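Local coordinates for type IV secretion system protein DotB (Yersinia pseudotuberculosis IP 31758, PDB 6GEF) that probably hydrolyses ATP as an AAA+ ATPase of a type IVb secretion system, here assembled from six copies of the chain, at residues E264-D267 with K268-E272; A312-D315 with L316-T320; V366-L369 with V370-G374; F373-F377 with S378-E382. One frame throughout, in Å; residues are numbered along the deposited sequence.

All four contacts are local, each joining side chains a few residues apart in or beside a helix, and they follow one another along the chain. Contact 1 caps helix 268-280 shortly after strand 259-264, and contact 2 forms the last two turns of helix 306-319 before strand 320-330; their centres lie about 13 Å apart, and both strands belong to the same mixed sheet. Contacts 3 and 4 sit near one of its edge strands, 336-344, at the end of helix 362-372 and the start of helix 377-386. They share Phe373 and Gly374, with centres about 9 Å apart. Contacts 1 and 4 are the most distant pair, centres about 28 Å apart. The series thus runs from the ATPase core into the C-terminal helices.

Contact 1 of 4, residues E264-D267 with K268-E272; sequences ELRD and KQSIE
Asp267 and Ser270 interlock at the N-terminus of helix 268-280; Asp267 is the N-cap residue, at the end of the short loop that follows strand 259-264. Lys268 opens the first turn, its CB 3.7 Å from Asp267 C. Gln269 CB passes 3.8 Å from Asp267 OD1. Ser270 carries most of the contact. Its backbone N donates to Asp267 OD1 at 2.6 Å in a nearly straight bond (166°) that meets the oxygen close to the line of its C-O bond; Asp267 chi1 of 65° folds the carboxylate back over the turn for this. Ser270 OG works in both directions, accepting from Arg266 N at 2.8 Å and donating to Asp267 O, so the hydroxyl ties the loop backbone to the helix start. Arg266 itself is bridged to Glu264, Arg266 NE to Glu264 OE2 at 2.9 Å, and packs on Glu276 of a neighbouring subunit. Ile271 adds both an apolar and a polar link to the loop. Its CG1 lies 4.0 Å from Leu265 CB, and both side chains continue onto Leu300 of helix 293-302, burying this flank of the cap. Asp267 O serves two donors, for besides Ser270 OG it accepts the backbone hydrogen bond that begins the helix, from Ile271 N at 3.2 Å.

Contact 2 of 4, residues A312-D315 with L316-T320; sequences AIYD and LVETT
Glu318 lays its CG methylene over one face of the Tyr314 ring, 3.9 Å from the centroid and 26° off the normal. The contact is a CH-pi one displaced toward the rim, since CG comes closest to CE1, at 3.6 Å. Tyr314 reaches this place because its CG stands opposite its backbone N (chi1 -180°), and the bend of Glu318 at chi2 brings the carboxylate obliquely across the phenol end of the ring, the two planes being 53° apart. At the next residue, Asp315 O takes two donors from Thr319: the backbone N at 2.9 Å and OG1 at 2.6 Å, which arrive from opposite faces of the carbonyl plane. Ile313 CG2 and Val317 CG2 make a looser apolar contact at 4.3 Å. Beneath these side chains runs ordinary alpha-helical bonding, with Glu318 N bound to Tyr314 O and Val317 N to Ile313 O. These are the last two turns of helix 306-319, which leads straight into strand 320-330 of the central sheet of the P-loop NTPase domain. Leu354 of helix 347-355 packs against Tyr314, Val317 and Glu318, while Phe275 of helix 268-280 meets Asp315, Leu316 and Thr319. Farther out, a neighbouring subunit supplies Arg397, which forms a salt bridge with Asp315 OD2, and His393, whose ND1 is in a weak hydrogen bond with Tyr314 OH.

Contact 3 of 4, residues V366-L369 with V370-G374; sequences VRRL and VDEFG
Residues four apart are joined by helical backbone bonds, among them Glu372 N to Arg368 O at 2.9 Å (142°) and Phe373 N to Leu369 O at 2.9 Å (162°); Leu369 O also receives a weak bond from Gly374 N at 3.4 Å. Above this backbone Arg368 and Glu372, in an i to i+4 relation, are modelled as a salt bridge whose exact geometry is doubtful. The Arg368 chain, bent at chi2 and chi3, crosses the carboxylate obliquely, with Glu372 OE1 over one guanidinium face and the two planes 27° apart. The arginine atom nearest to OE1 is NE, but the modelled separation is too short to be trusted at this resolution, and both residues touch a crystal neighbour. Glu365 gives Arg368 NH1 a further salt-bridge partner. Next to this pair, Leu369 CD2 approaches Phe373 CD1 at 4.5 Å, a loose apolar contact, while Leu369 O faces the edge of the Phe373 ring near its plane, 4.2 Å from CD1. Leu369 is buried against Ile349 and Leu353 of helix 347-355 and Leu343 of strand 336-344. Val370 also reaches that strand, at Glu341 and Leu343, and Val366 packs on Phe345 and on Ser294 of helix 293-302. With Val366, Leu369 and Val370 buried and charged residues at the positions between and beyond them, the segment is the closing part of an amphipathic helix, 362-372, packed beside one edge strand of the central sheet.

Contact 4 of 4, residues F373-F377 with S378-E382; sequences FGHPF and SLEAE
The imidazole of His375 has Leu379 CD2 over one face, 3.8 Å from its centroid and 23° off the normal, a CH-pi contact shifted toward the ND1-CE1 rim. At the ring edge, in its plane, lies Glu380 CB, 3.2 Å from NE2; the ring also meets that of Tyr342. This is the start of helix 377-386, where Pro376 holds the N-cap position and His375 is the residue before it. The trans chi1 of His375 lays its ring beside the first turn of the helix, within range of both Leu379 and Glu380. NE2 donates to Glu380 OE1 in a strongly bent bond, 122° at hydrogen, whose very short modelled length deserves little weight. The carboxylate stands almost upright to the ring, the planes 82° apart. The better-supported partner of Glu380 is the backbone N of Arg340 on strand 336-344, which donates to its other oxygen, OE2. His375 also shares backbone hydrogen bonding with Tyr342 of that strand, joining the loop to this edge of the sheet. Pro376 packs into the opening turn, its CG 3.6 Å from Leu379 CB, and Ser378 OG lies 3.8 Å from Pro376 CB. Phe377 packs its side chain instead on Leu398 of helix 392-400. The first helical bonds follow: Glu380 N donates to Pro376 O at 3.0 Å, and Ala381 N to Phe377 O at 2.9 Å.

Contact 1 of 4, residues E264-D267 with K268-E272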
loop_
_atom_site.group_PDB
_atom_site.type_symbol
_atom_site.label_atom_id
_atom_site.label_comp_id
_atom_site.label_asym_id
_atom_site.label_seq_id
_atom_site.Cartn_x
_atom_site.Cartn_y
_atom_site.Cartn_z
ATOM N N GLU A 264 -21.600 -1.063 -22.576
ATOM C CA GLU A 264 -20.929 -2.282 -22.982
ATOM C C GLU A 264 -20.721 -3.197 -21.781
ATOM O O GLU A 264 -20.303 -2.758 -20.727
ATOM C CB GLU A 264 -19.594 -1.958 -23.651
ATOM C CG GLU A 264 -18.467 -1.706 -22.715
ATOM C CD GLU A 264 -17.116 -1.630 -23.399
ATOM O OE1 GLU A 264 -16.958 -2.164 -24.535
ATOM O OE2 GLU A 264 -16.184 -1.027 -22.776
ATOM N N LEU A 265 -20.979 -4.476 -21.978
ATOM C CA LEU A 265 -20.614 -5.515 -21.016
ATOM C C LEU A 265 -19.173 -5.942 -21.314
ATOM O O LEU A 265 -18.917 -6.605 -22.309
ATOM C CB LEU A 265 -21.551 -6.712 -21.157
ATOM C CG LEU A 265 -23.048 -6.396 -21.226
ATOM C CD1 LEU A 265 -23.865 -7.615 -21.546
ATOM C CD2 LEU A 265 -23.561 -5.728 -19.959
ATOM N N ARG A 266 -18.241 -5.552 -20.443
ATOM C CA ARG A 266 -16.821 -5.704 -20.708
ATOM C C ARG A 266 -16.136 -6.609 -19.667
ATOM O O ARG A 266 -15.631 -7.665 -20.033
ATOM C CB ARG A 266 -16.135 -4.340 -20.795
ATOM C CG ARG A 266 -16.700 -3.298 -19.836
ATOM C CD ARG A 266 -15.604 -2.382 -19.284
ATOM N NE ARG A 266 -14.821 -1.746 -20.372
ATOM C CZ ARG A 266 -13.838 -2.357 -21.044
ATOM N NH1 ARG A 266 -13.515 -3.660 -20.760
ATOM N NH2 ARG A 266 -13.212 -1.697 -21.996
ATOM N N ASP A 267 -16.120 -6.189 -18.397
ATOM C CA ASP A 267 -15.539 -7.005 -17.356
ATOM C C ASP A 267 -16.616 -7.840 -16.651
ATOM O O ASP A 267 -17.799 -7.703 -16.910
ATOM C CB ASP A 267 -14.802 -6.105 -16.331
ATOM C CG ASP A 267 -15.720 -5.206 -15.584
ATOM O OD1 ASP A 267 -16.954 -5.399 -15.624
ATOM O OD2 ASP A 267 -15.144 -4.334 -14.890
ATOM N N LYS A 268 -16.156 -8.684 -15.747
ATOM C CA LYS A 268 -17.054 -9.606 -15.058
ATOM C C LYS A 268 -18.103 -8.832 -14.273
ATOM O O LYS A 268 -19.263 -9.264 -14.189
ATOM C CB LYS A 268 -16.260 -10.557 -14.164
ATOM C CG LYS A 268 -17.109 -11.606 -13.500
ATOM C CD LYS A 268 -16.311 -12.388 -12.460
ATOM C CE LYS A 268 -17.243 -13.122 -11.482
ATOM N NZ LYS A 268 -16.656 -13.182 -10.105
ATOM N N GLN A 269 -17.733 -7.729 -13.657
ATOM C CA GLN A 269 -18.663 -6.983 -12.812
ATOM C C GLN A 269 -19.764 -6.350 -13.668
ATOM O O GLN A 269 -20.917 -6.243 -13.233
ATOM C CB GLN A 269 -17.938 -5.933 -11.971
ATOM C CG GLN A 269 -18.879 -4.934 -11.329
ATOM C CD GLN A 269 -18.256 -3.999 -10.348
ATOM O OE1 GLN A 269 -18.685 -3.967 -9.219
ATOM N NE2 GLN A 269 -17.259 -3.235 -10.773
ATOM N N SER A 270 -19.432 -5.844 -14.846
ATOM C CA SER A 270 -20.443 -5.310 -15.743
ATOM C C SER A 270 -21.459 -6.380 -16.143
ATOM O O SER A 270 -22.672 -6.166 -16.121
ATOM C CB SER A 270 -19.798 -4.688 -16.975
ATOM O OG SER A 270 -19.126 -5.648 -17.739
ATOM N N ILE A 271 -20.969 -7.551 -16.543
ATOM C CA ILE A 271 -21.854 -8.642 -16.934
ATOM C C ILE A 271 -22.738 -9.056 -15.763
ATOM O O ILE A 271 -23.958 -9.237 -15.917
ATOM C CB ILE A 271 -21.051 -9.846 -17.467
ATOM C CG1 ILE A 271 -20.101 -9.385 -18.593
ATOM C CG2 ILE A 271 -21.961 -10.944 -17.951
ATOM C CD1 ILE A 271 -19.031 -10.397 -18.914
ATOM N N GLU A 272 -22.142 -9.190 -14.570
ATOM C CA GLU A 272 -22.914 -9.597 -13.396
ATOM C C GLU A 272 -23.975 -8.550 -13.031
ATOM O O GLU A 272 -25.090 -8.913 -12.698
ATOM C CB GLU A 272 -21.979 -9.850 -12.221
ATOM C CG GLU A 272 -21.279 -11.186 -12.249
ATOM C CD GLU A 272 -20.384 -11.381 -10.998
ATOM O OE1 GLU A 272 -19.777 -10.366 -10.446
ATOM O OE2 GLU A 272 -20.255 -12.568 -10.564
#

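Contact 2 of 4, residues A312-D315 with L316-T320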
loop_
_atom_site.group_PDB
_atom_site.type_symbol
_atom_site.label_atom_id
_atom_site.label_comp_id
_atom_site.label_asym_id
_atom_site.label_seq_id
_atom_site.Cartn_x
_atom_site.Cartn_y
_atom_site.Cartn_z
ATOM N N ALA A 312 -22.254 -18.864 -14.550
ATOM C CA ALA A 312 -22.251 -17.714 -15.430
ATOM C C ALA A 312 -22.863 -18.057 -16.774
ATOM O O ALA A 312 -23.549 -17.216 -17.389
ATOM C CB ALA A 312 -20.831 -17.157 -15.595
ATOM N N ILE A 313 -22.615 -19.250 -17.287
ATOM C CA ILE A 313 -23.225 -19.667 -18.543
ATOM C C ILE A 313 -24.720 -19.807 -18.396
ATOM O O ILE A 313 -25.481 -19.396 -19.276
ATOM C CB ILE A 313 -22.545 -20.968 -19.064
ATOM C CG1 ILE A 313 -21.128 -20.655 -19.535
ATOM C CG2 ILE A 313 -23.323 -21.572 -20.194
ATOM C CD1 ILE A 313 -20.337 -21.849 -19.914
ATOM N N TYR A 314 -25.175 -20.425 -17.320
ATOM C CA TYR A 314 -26.613 -20.592 -17.091
ATOM C C TYR A 314 -27.311 -19.222 -17.008
ATOM O O TYR A 314 -28.258 -18.951 -17.749
ATOM C CB TYR A 314 -26.862 -21.397 -15.831
ATOM C CG TYR A 314 -28.337 -21.609 -15.546
ATOM C CD1 TYR A 314 -29.111 -20.613 -14.968
ATOM C CD2 TYR A 314 -28.941 -22.836 -15.801
ATOM C CE1 TYR A 314 -30.442 -20.816 -14.697
ATOM C CE2 TYR A 314 -30.272 -23.046 -15.549
ATOM C CZ TYR A 314 -31.026 -22.021 -14.990
ATOM O OH TYR A 314 -32.366 -22.210 -14.703
ATOM N N ASP A 315 -26.822 -18.353 -16.132
ATOM C CA ASP A 315 -27.366 -17.007 -16.059
ATOM C C ASP A 315 -27.343 -16.312 -17.426
ATOM O O ASP A 315 -28.312 -15.674 -17.817
ATOM C CB ASP A 315 -26.589 -16.171 -15.019
ATOM C CG ASP A 315 -27.184 -16.276 -13.634
ATOM O OD1 ASP A 315 -28.392 -16.510 -13.523
ATOM O OD2 ASP A 315 -26.472 -16.119 -12.644
ATOM N N LEU A 316 -26.239 -16.437 -18.139
ATOM C CA LEU A 316 -26.100 -15.731 -19.422
ATOM C C LEU A 316 -27.098 -16.223 -20.448
ATOM O O LEU A 316 -27.663 -15.424 -21.189
ATOM C CB LEU A 316 -24.662 -15.859 -19.925
ATOM C CG LEU A 316 -24.341 -15.146 -21.215
ATOM C CD1 LEU A 316 -25.089 -15.790 -22.333
ATOM C CD2 LEU A 316 -24.664 -13.678 -21.113
ATOM N N VAL A 317 -27.328 -17.527 -20.508
ATOM C CA VAL A 317 -28.298 -18.074 -21.454
ATOM C C VAL A 317 -29.717 -17.684 -21.033
ATOM O O VAL A 317 -30.547 -17.330 -21.872
ATOM C CB VAL A 317 -28.131 -19.595 -21.595
ATOM C CG1 VAL A 317 -29.229 -20.173 -22.445
ATOM C CG2 VAL A 317 -26.779 -19.914 -22.199
ATOM N N GLU A 318 -30.024 -17.782 -19.729
ATOM C CA GLU A 318 -31.372 -17.531 -19.269
ATOM C C GLU A 318 -31.764 -16.045 -19.311
ATOM O O GLU A 318 -32.942 -15.731 -19.385
ATOM C CB GLU A 318 -31.563 -18.079 -17.853
ATOM C CG GLU A 318 -31.716 -19.580 -17.790
ATOM C CD GLU A 318 -33.154 -20.038 -17.762
ATOM O OE1 GLU A 318 -33.644 -20.497 -18.834
ATOM O OE2 GLU A 318 -33.769 -19.956 -16.666
ATOM N N THR A 319 -30.784 -15.157 -19.268
ATOM C CA THR A 319 -31.047 -13.730 -19.219
ATOM C C THR A 319 -30.947 -13.059 -20.586
ATOM O O THR A 319 -31.591 -12.029 -20.817
ATOM C CB THR A 319 -30.069 -13.017 -18.265
ATOM O OG1 THR A 319 -29.946 -13.786 -17.072
ATOM C CG2 THR A 319 -30.564 -11.656 -17.915
ATOM N N THR A 320 -30.166 -13.630 -21.510
ATOM C CA THR A 320 -30.095 -13.093 -22.856
ATOM C C THR A 320 -31.414 -13.324 -23.589
ATOM O O THR A 320 -31.977 -14.418 -23.541
ATOM C CB THR A 320 -28.960 -13.767 -23.621
ATOM O OG1 THR A 320 -27.736 -13.662 -22.858
ATOM C CG2 THR A 320 -28.768 -13.093 -24.978
#

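Contact 3 of 4, residues V366-L369 with V370-G374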
loop_
_atom_site.group_PDB
_atom_site.type_symbol
_atom_site.label_atom_id
_atom_site.label_comp_id
_atom_site.label_asym_id
_atom_site.label_seq_id
_atom_site.Cartn_x
_atom_site.Cartn_y
_atom_site.Cartn_z
ATOM N N VAL A 366 -24.234 -21.654 -30.560
ATOM C CA VAL A 366 -24.956 -20.454 -30.890
ATOM C C VAL A 366 -24.672 -19.963 -32.311
ATOM O O VAL A 366 -25.526 -19.311 -32.909
ATOM C CB VAL A 366 -24.691 -19.366 -29.827
ATOM C CG1 VAL A 366 -23.431 -18.612 -30.135
ATOM C CG2 VAL A 366 -25.873 -18.383 -29.750
ATOM N N ARG A 367 -23.499 -20.242 -32.841
ATOM C CA ARG A 367 -23.251 -20.064 -34.262
ATOM C C ARG A 367 -24.200 -20.903 -35.078
ATOM O O ARG A 367 -24.993 -20.409 -35.878
ATOM C CB ARG A 367 -21.783 -20.385 -34.590
ATOM C CG ARG A 367 -21.416 -20.100 -36.039
ATOM C CD ARG A 367 -19.944 -19.777 -36.198
ATOM N NE ARG A 367 -19.071 -20.830 -35.720
ATOM C CZ ARG A 367 -18.432 -20.847 -34.545
ATOM N NH1 ARG A 367 -18.573 -19.836 -33.695
ATOM N NH2 ARG A 367 -17.683 -21.905 -34.215
ATOM N N ARG A 368 -24.096 -22.223 -34.945
ATOM C CA ARG A 368 -25.131 -23.124 -35.484
ATOM C C ARG A 368 -26.536 -22.514 -35.353
ATOM O O ARG A 368 -27.270 -22.421 -36.318
ATOM C CB ARG A 368 -25.062 -24.468 -34.752
ATOM C CG ARG A 368 -25.280 -25.667 -35.668
ATOM C CD ARG A 368 -26.047 -26.751 -34.961
ATOM N NE ARG A 368 -27.309 -26.274 -34.390
ATOM C CZ ARG A 368 -27.973 -26.855 -33.402
ATOM N NH1 ARG A 368 -27.526 -27.993 -32.877
ATOM N NH2 ARG A 368 -29.091 -26.323 -32.945
ATOM N N LEU A 369 -26.884 -22.070 -34.148
ATOM C CA LEU A 369 -28.262 -21.654 -33.899
ATOM C C LEU A 369 -28.616 -20.381 -34.653
ATOM O O LEU A 369 -29.785 -20.197 -35.021
ATOM C CB LEU A 369 -28.493 -21.501 -32.385
ATOM C CG LEU A 369 -28.867 -22.760 -31.623
ATOM C CD1 LEU A 369 -28.358 -22.725 -30.189
ATOM C CD2 LEU A 369 -30.371 -22.949 -31.636
ATOM N N VAL A 370 -27.668 -19.486 -34.842
ATOM C CA VAL A 370 -27.900 -18.325 -35.692
ATOM C C VAL A 370 -28.052 -18.759 -37.130
ATOM O O VAL A 370 -28.911 -18.228 -37.873
ATOM C CB VAL A 370 -26.799 -17.261 -35.511
ATOM C CG1 VAL A 370 -26.440 -17.088 -34.042
ATOM C CG2 VAL A 370 -25.583 -17.605 -36.305
ATOM N N ASP A 371 -27.227 -19.704 -37.585
ATOM C CA ASP A 371 -27.429 -20.310 -38.904
ATOM C C ASP A 371 -28.866 -20.834 -39.108
ATOM O O ASP A 371 -29.524 -20.456 -40.063
ATOM C CB ASP A 371 -26.444 -21.456 -39.107
ATOM C CG ASP A 371 -25.012 -21.011 -39.173
ATOM O OD1 ASP A 371 -24.735 -19.781 -39.178
ATOM O OD2 ASP A 371 -24.131 -21.889 -39.256
ATOM N N GLU A 372 -29.376 -21.528 -38.101
ATOM C CA GLU A 372 -30.650 -22.235 -38.266
ATOM C C GLU A 372 -31.845 -21.305 -38.098
ATOM O O GLU A 372 -32.760 -21.315 -38.915
ATOM C CB GLU A 372 -30.750 -23.416 -37.283
ATOM C CG GLU A 372 -29.859 -24.597 -37.666
ATOM C CD GLU A 372 -29.923 -25.694 -36.637
ATOM O OE1 GLU A 372 -28.857 -26.243 -36.262
ATOM O OE2 GLU A 372 -31.045 -26.007 -36.193
ATOM N N PHE A 373 -31.815 -20.490 -37.041
ATOM C CA PHE A 373 -32.976 -19.677 -36.663
ATOM C C PHE A 373 -32.757 -18.180 -36.722
ATOM O O PHE A 373 -33.721 -17.453 -36.853
ATOM C CB PHE A 373 -33.489 -20.070 -35.278
ATOM C CG PHE A 373 -34.057 -21.448 -35.208
ATOM C CD1 PHE A 373 -33.251 -22.569 -35.028
ATOM C CD2 PHE A 373 -35.432 -21.620 -35.287
ATOM C CE1 PHE A 373 -33.809 -23.830 -34.956
ATOM C CE2 PHE A 373 -35.991 -22.904 -35.223
ATOM C CZ PHE A 373 -35.173 -24.002 -35.056
ATOM N N GLY A 374 -31.516 -17.726 -36.654
ATOM C CA GLY A 374 -31.200 -16.292 -36.674
ATOM C C GLY A 374 -30.957 -15.773 -38.082
ATOM O O GLY A 374 -31.310 -16.403 -39.057
#

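Contact 4 of 4, residues F373-F377 with S378-E382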
loop_
_atom_site.group_PDB
_atom_site.type_symbol
_atom_site.label_atom_id
_atom_site.label_comp_id
_atom_site.label_asym_id
_atom_site.label_seq_id
_atom_site.Cartn_x
_atom_site.Cartn_y
_atom_site.Cartn_z
ATOM N N PHE A 373 -31.815 -20.490 -37.041
ATOM C CA PHE A 373 -32.976 -19.677 -36.663
ATOM C C PHE A 373 -32.757 -18.180 -36.722
ATOM O O PHE A 373 -33.721 -17.453 -36.853
ATOM C CB PHE A 373 -33.489 -20.070 -35.278
ATOM C CG PHE A 373 -34.057 -21.448 -35.208
ATOM C CD1 PHE A 373 -33.251 -22.569 -35.028
ATOM C CD2 PHE A 373 -35.432 -21.620 -35.287
ATOM C CE1 PHE A 373 -33.809 -23.830 -34.956
ATOM C CE2 PHE A 373 -35.991 -22.904 -35.223
ATOM C CZ PHE A 373 -35.173 -24.002 -35.056
ATOM N N GLY A 374 -31.516 -17.726 -36.654
ATOM C CA GLY A 374 -31.200 -16.292 -36.674
ATOM C C GLY A 374 -30.957 -15.773 -38.082
ATOM O O GLY A 374 -31.310 -16.403 -39.057
ATOM N N HIS A 375 -30.345 -14.605 -38.156
ATOM C CA HIS A 375 -29.935 -13.977 -39.402
ATOM C C HIS A 375 -28.397 -13.974 -39.475
ATOM O O HIS A 375 -27.768 -13.034 -39.026
ATOM C CB HIS A 375 -30.506 -12.550 -39.476
ATOM C CG HIS A 375 -30.320 -11.903 -40.829
ATOM N ND1 HIS A 375 -31.348 -11.766 -41.726
ATOM C CD2 HIS A 375 -29.222 -11.396 -41.436
ATOM C CE1 HIS A 375 -30.900 -11.185 -42.819
ATOM N NE2 HIS A 375 -29.616 -10.949 -42.662
ATOM N N PRO A 376 -27.810 -14.998 -40.074
ATOM C CA PRO A 376 -26.347 -15.061 -40.126
ATOM C C PRO A 376 -25.758 -14.004 -41.046
ATOM O O PRO A 376 -26.453 -13.395 -41.861
ATOM C CB PRO A 376 -26.060 -16.465 -40.664
ATOM C CG PRO A 376 -27.279 -16.812 -41.442
ATOM C CD PRO A 376 -28.440 -16.150 -40.737
ATOM N N PHE A 377 -24.460 -13.775 -40.896
ATOM C CA PHE A 377 -23.770 -12.808 -41.733
ATOM C C PHE A 377 -23.718 -13.250 -43.183
ATOM O O PHE A 377 -23.770 -12.401 -44.087
ATOM C CB PHE A 377 -22.368 -12.528 -41.200
ATOM C CG PHE A 377 -22.307 -11.357 -40.260
ATOM C CD1 PHE A 377 -23.088 -10.204 -40.482
ATOM C CD2 PHE A 377 -21.463 -11.390 -39.160
ATOM C CE1 PHE A 377 -23.026 -9.158 -39.615
ATOM C CE2 PHE A 377 -21.405 -10.322 -38.291
ATOM C CZ PHE A 377 -22.177 -9.189 -38.526
ATOM N N SER A 378 -23.616 -14.553 -43.436
ATOM C CA SER A 378 -23.702 -15.059 -44.802
ATOM C C SER A 378 -25.060 -14.694 -45.450
ATOM O O SER A 378 -25.100 -14.248 -46.583
ATOM C CB SER A 378 -23.507 -16.580 -44.813
ATOM O OG SER A 378 -24.404 -17.226 -43.943
ATOM N N LEU A 379 -26.131 -14.847 -44.703
ATOM C CA LEU A 379 -27.439 -14.525 -45.231
ATOM C C LEU A 379 -27.595 -13.034 -45.448
ATOM O O LEU A 379 -28.263 -12.604 -46.398
ATOM C CB LEU A 379 -28.554 -15.055 -44.299
ATOM C CG LEU A 379 -29.979 -14.933 -44.832
ATOM C CD1 LEU A 379 -30.367 -16.173 -45.610
ATOM C CD2 LEU A 379 -30.938 -14.702 -43.674
ATOM N N GLU A 380 -27.040 -12.206 -44.579
ATOM C CA GLU A 380 -27.111 -10.766 -44.767
ATOM C C GLU A 380 -26.319 -10.332 -45.979
ATOM O O GLU A 380 -26.770 -9.465 -46.762
ATOM C CB GLU A 380 -26.629 -10.034 -43.511
ATOM C CG GLU A 380 -26.771 -8.530 -43.586
ATOM C CD GLU A 380 -28.202 -8.063 -43.313
ATOM O OE1 GLU A 380 -29.150 -8.748 -43.746
ATOM O OE2 GLU A 380 -28.382 -7.018 -42.660
ATOM N N ALA A 381 -25.110 -10.888 -46.164
ATOM C CA ALA A 381 -24.318 -10.575 -47.347
ATOM C C ALA A 381 -25.012 -11.047 -48.620
ATOM O O ALA A 381 -24.980 -10.348 -49.641
ATOM C CB ALA A 381 -22.924 -11.173 -47.231
ATOM N N GLU A 382 -25.624 -12.209 -48.585
ATOM C CA GLU A 382 -26.374 -12.702 -49.741
ATOM C C GLU A 382 -27.558 -11.810 -50.046
ATOM O O GLU A 382 -27.814 -11.485 -51.215
ATOM C CB GLU A 382 -26.846 -14.145 -49.500
ATOM C CG GLU A 382 -27.458 -14.770 -50.715
ATOM C CD GLU A 382 -28.828 -15.373 -50.486
ATOM O OE1 GLU A 382 -28.989 -15.996 -49.424
ATOM O OE2 GLU A 382 -29.698 -15.163 -51.368
#